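Local coordinates for protein chitinase (Thermococcus kodakarensis KOD1, PDB 5DHD) that hydrolyses chitin and carries, in the fragment described here, a chitin-binding domain that probably holds the enzyme to its polysaccharide substrate, at residues Pro6-Val11 / Gln95-Trp100. Residues are numbered along the deposited sequence; the frame is centred on the assembly and turned at random. Where two conformers were deposited one is given.
Sequences PGSLSV and QLWDAW. With PE3 (3,6,9,12,15,18,21,24,27,30,33,36,39-tridecaoxahentetracontane-1,41-diol), chain I; PE3 (3,6,9,12,15,18,21,24,27,30,33,36,39-tridecaoxahentetracontane-1,41-diol), chain F; PE3 (3,6,9,12,15,18,21,24,27,30,33,36,39-tridecaoxahentetracontane-1,41-diol), chain G.
With CG anti to the backbone N (chi1 -153°), Asp98 sets that atom on the side of Gly7 and Leu9; Trp100, also anti (chi1 -177°), has its CG 4.0 Å from Val11 CG2. Two amides grip Asp98 OD2 from opposite faces of the carboxylate plane. Gly7 N, 2.8 Å from Asp98 OD2, comes from well above that plane; Leu9 N, 3.1 Å from Asp98 OD2, arrives on the anti side, 24° out of it. The second oxygen, Asp98 OD1, accepts from Ala99 N at 2.9 Å, so backbone N-H groups hold both oxygens and restrict the carboxylate's rotation. These N-H donors would be expected to stabilise the charged form. Ser8 OG lies 3.4 Å from Asp98 CB and near the plane of the Trp97 indole at its edge, but its hydrogen bond is with Lys5 O. The contact spans the two layers of a beta-sandwich, the fold of many carbohydrate-binding modules: strand 9-15 borders the four-stranded sheet and strand 95-99 the five-stranded one. The latter edge strand carries a classic beta bulge, Trp97 and Asp98 sharing Leu90 as partner. Farther along, Leu9 lays CD2 against the backbone at Ala99 CA and reaches Trp100 CB at 4.0 Å; Val23 and Leu25 of strand 19-26 also touch Leu9. Val11 crosses the Trp100 side chain at about a right angle, its CB 4.1 Å from the centroid of the five-membered ring in a CH-pi contact over the face. A water bridges the same pair, donating to Val11 O and accepting from Trp100 NE1 at 3.0 Å. Beside the terminal carboxylate of Trp100 lies a polyethylene glycol fragment, which also touches Ala99 CB.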
ATOM      1  N   PRO A   6     -12.196   9.379   2.253  0.50 19.87           N
ATOM      2  CA  PRO A   6     -10.944  10.019   2.672  0.50 18.46           C
ATOM      3  C   PRO A   6     -10.695   9.764   4.151  0.50 17.87           C
ATOM      4  O   PRO A   6     -11.577   9.911   4.987  0.50 20.26           O
ATOM      5  CB  PRO A   6     -11.143  11.497   2.313  0.50 17.35           C
ATOM      6  CG  PRO A   6     -12.636  11.651   2.226  0.50 15.18           C
ATOM      7  CD  PRO A   6     -13.127  10.356   1.653  0.50 17.24           C
ATOM      8  N   GLY A   7      -9.472   9.348   4.462  1.00 16.05           N
ATOM      9  CA  GLY A   7      -9.140   9.024   5.836  1.00 16.29           C
ATOM     10  C   GLY A   7      -8.903   7.537   6.026  1.00 16.09           C
ATOM     11  O   GLY A   7      -8.474   7.103   7.094  1.00 19.90           O
ATOM     12  N   SER A   8      -9.175   6.747   4.992  1.00 15.03           N
ATOM     13  CA  SER A   8      -8.969   5.308   5.086  1.00 14.01           C
ATOM     14  C   SER A   8      -7.528   4.887   4.789  1.00 14.34           C
ATOM     15  O   SER A   8      -7.145   3.758   5.084  1.00 15.05           O
ATOM     16  CB  SER A   8      -9.960   4.563   4.167  1.00 15.39           C
ATOM     17  OG  SER A   8      -9.994   5.097   2.855  1.00 15.77           O
ATOM     18  N   LEU A   9      -6.728   5.791   4.223  1.00 13.56           N
ATOM     19  CA  LEU A   9      -5.326   5.488   3.906  1.00 13.61           C
ATOM     20  C   LEU A   9      -4.352   6.422   4.634  1.00 14.32           C
ATOM     21  O   LEU A   9      -4.425   7.641   4.480  1.00 14.78           O
ATOM     22  CB  LEU A   9      -5.060   5.628   2.405  1.00 14.76           C
ATOM     23  CG  LEU A   9      -3.620   5.424   1.898  1.00 13.82           C
ATOM     24  CD1 LEU A   9      -3.150   3.962   2.157  1.00 14.17           C
ATOM     25  CD2 LEU A   9      -3.583   5.710   0.396  1.00 15.66           C
ATOM     26  N   SER A  10      -3.439   5.847   5.417  0.50 12.80           N
ATOM     27  CA  SER A  10      -2.427   6.628   6.144  0.50 12.15           C
ATOM     28  C   SER A  10      -1.052   6.053   5.820  0.50 14.74           C
ATOM     29  O   SER A  10      -0.857   4.849   5.815  0.50 15.44           O
ATOM     30  CB  SER A  10      -2.697   6.583   7.648  0.50 20.85           C
ATOM     31  OG  SER A  10      -3.899   7.278   7.938  0.50 22.42           O
ATOM     32  N   VAL A  11      -0.109   6.944   5.549  1.00 12.86           N
ATOM     33  CA  VAL A  11       1.226   6.527   5.138  1.00 13.47           C
ATOM     34  C   VAL A  11       2.383   7.218   5.854  1.00 13.54           C
ATOM     35  O   VAL A  11       2.408   8.449   5.977  1.00 14.46           O
ATOM     36  CB  VAL A  11       1.411   6.797   3.623  1.00 13.27           C
ATOM     37  CG1 VAL A  11       2.746   6.237   3.117  1.00 17.77           C
ATOM     38  CG2 VAL A  11       0.237   6.198   2.827  1.00 14.83           C
ATOM     39  N   GLN A  95     -13.966   0.376  -5.824  1.00 22.97           N
ATOM     40  CA  GLN A  95     -14.039   1.831  -5.722  1.00 21.33           C
ATOM     41  C   GLN A  95     -12.770   2.405  -5.107  1.00 20.03           C
ATOM     42  O   GLN A  95     -12.165   1.789  -4.227  1.00 19.59           O
ATOM     43  CB  GLN A  95     -15.214   2.245  -4.846  1.00 24.35           C
ATOM     44  CG  GLN A  95     -16.572   1.809  -5.359  1.00 34.68           C
ATOM     45  CD  GLN A  95     -17.696   2.411  -4.539  1.00 41.94           C
ATOM     46  OE1 GLN A  95     -18.244   1.775  -3.635  1.00 47.87           O
ATOM     47  NE2 GLN A  95     -18.035   3.658  -4.841  1.00 40.33           N
ATOM     48  N   LEU A  96     -12.383   3.591  -5.563  1.00 18.64           N
ATOM     49  CA  LEU A  96     -11.200   4.257  -5.034  1.00 16.75           C
ATOM     50  C   LEU A  96     -11.585   4.953  -3.734  1.00 18.84           C
ATOM     51  O   LEU A  96     -12.233   6.002  -3.743  1.00 20.22           O
ATOM     52  CB  LEU A  96     -10.649   5.274  -6.045  1.00 16.94           C
ATOM     53  CG  LEU A  96      -9.384   6.014  -5.564  1.00 18.69           C
ATOM     54  CD1 LEU A  96      -8.242   5.040  -5.336  1.00 19.15           C
ATOM     55  CD2 LEU A  96      -8.972   7.042  -6.616  1.00 22.18           C
ATOM     56  N   TRP A  97     -11.192   4.361  -2.612  1.00 14.49           N
ATOM     57  CA  TRP A  97     -11.505   4.917  -1.301  1.00 15.20           C
ATOM     58  C   TRP A  97     -10.623   6.087  -0.884  1.00 16.17           C
ATOM     59  O   TRP A  97     -11.104   7.048  -0.281  1.00 17.14           O
ATOM     60  CB  TRP A  97     -11.429   3.826  -0.225  1.00 15.46           C
ATOM     61  CG  TRP A  97     -12.693   3.035  -0.058  1.00 15.08           C
ATOM     62  CD1 TRP A  97     -13.619   2.747  -1.030  1.00 19.44           C
ATOM     63  CD2 TRP A  97     -13.160   2.431   1.144  1.00 16.87           C
ATOM     64  NE1 TRP A  97     -14.648   2.004  -0.489  1.00 18.79           N
ATOM     65  CE2 TRP A  97     -14.392   1.793   0.842  1.00 16.75           C
ATOM     66  CE3 TRP A  97     -12.663   2.365   2.450  1.00 17.51           C
ATOM     67  CZ2 TRP A  97     -15.131   1.100   1.810  1.00 19.19           C
ATOM     68  CZ3 TRP A  97     -13.398   1.677   3.413  1.00 18.88           C
ATOM     69  CH2 TRP A  97     -14.621   1.054   3.084  1.00 22.41           C
ATOM     70  N   ASP A  98      -9.335   6.011  -1.206  1.00 14.06           N
ATOM     71  CA  ASP A  98      -8.412   7.063  -0.811  1.00 15.72           C
ATOM     72  C   ASP A  98      -7.142   6.916  -1.639  1.00 15.22           C
ATOM     73  O   ASP A  98      -6.905   5.871  -2.246  1.00 14.30           O
ATOM     74  CB  ASP A  98      -8.106   6.915   0.697  1.00 15.03           C
ATOM     75  CG  ASP A  98      -7.736   8.237   1.371  1.00 15.38           C
ATOM     76  OD1 ASP A  98      -7.572   9.243   0.649  1.00 16.16           O
ATOM     77  OD2 ASP A  98      -7.619   8.257   2.619  1.00 15.57           O
ATOM     78  N   ALA A  99      -6.324   7.963  -1.668  1.00 13.87           N
ATOM     79  CA  ALA A  99      -5.078   7.911  -2.424  1.00 14.31           C
ATOM     80  C   ALA A  99      -4.043   8.856  -1.832  1.00 13.93           C
ATOM     81  O   ALA A  99      -4.388   9.851  -1.191  1.00 16.87           O
ATOM     82  CB  ALA A  99      -5.314   8.217  -3.899  1.00 17.69           C
ATOM     83  N   TRP A 100      -2.775   8.525  -2.058  1.00 15.51           N
ATOM     84  CA  TRP A 100      -1.648   9.297  -1.551  1.00 15.05           C
ATOM     85  C   TRP A 100      -0.773   9.730  -2.725  1.00 17.61           C
ATOM     86  O   TRP A 100      -0.466   8.865  -3.571  1.00 16.66           O
ATOM     87  CB  TRP A 100      -0.854   8.416  -0.578  1.00 18.70           C
ATOM     88  CG  TRP A 100       0.304   9.087   0.105  1.00 16.35           C
ATOM     89  CD1 TRP A 100       0.248   9.869   1.210  1.00 22.33           C
ATOM     90  CD2 TRP A 100       1.690   9.007  -0.262  1.00 15.41           C
ATOM     91  NE1 TRP A 100       1.511  10.283   1.568  1.00 22.61           N
ATOM     92  CE2 TRP A 100       2.414   9.771   0.674  1.00 18.66           C
ATOM     93  CE3 TRP A 100       2.386   8.363  -1.289  1.00 17.05           C
ATOM     94  CZ2 TRP A 100       3.805   9.914   0.617  1.00 17.87           C
ATOM     95  CZ3 TRP A 100       3.770   8.500  -1.347  1.00 20.92           C
ATOM     96  CH2 TRP A 100       4.466   9.274  -0.394  1.00 18.77           C
ATOM     97  OXT TRP A 100      -0.401  10.927  -2.830  1.00 19.40           O
TER
HETATM   98  C17 PE3 I 808      -8.885   9.675   9.517  1.00 58.63           C
HETATM   99  O16 PE3 I 808      -7.569   9.463  10.087  1.00 54.73           O
HETATM  100  C15 PE3 I 808      -6.909   8.524   9.283  1.00 45.35           C
HETATM  101  C14 PE3 I 808      -5.552   8.280   9.865  1.00 57.04           C
HETATM  102  O13 PE3 I 808      -5.559   6.986  10.505  1.00 62.42           O
HETATM  103  C30 PE3 F 805      -3.742  12.241  -4.634  1.00 34.15           C
HETATM  104  C29 PE3 F 805      -3.260  10.958  -5.308  1.00 29.36           C
HETATM  105  O28 PE3 F 805      -2.655  11.289  -6.547  1.00 50.47           O
HETATM  106  C27 PE3 F 805      -2.214  10.071  -7.153  1.00 45.88           C
HETATM  107  C26 PE3 F 805      -1.565  10.373  -8.507  1.00 45.74           C
HETATM  108  O25 PE3 F 805      -0.253  10.915  -8.317  1.00 40.88           O
HETATM  109  O31 PE3 G 806     -13.328   4.724   7.291  1.00 50.40           O
HETATM  110  C30 PE3 G 806     -12.924   6.057   7.613  1.00 57.62           C
HETATM  111  C29 PE3 G 806     -12.693   6.845   6.323  1.00 54.33           C
HETATM  112  O   HOH W   1       1.814  10.597   4.557  1.00 16.15           O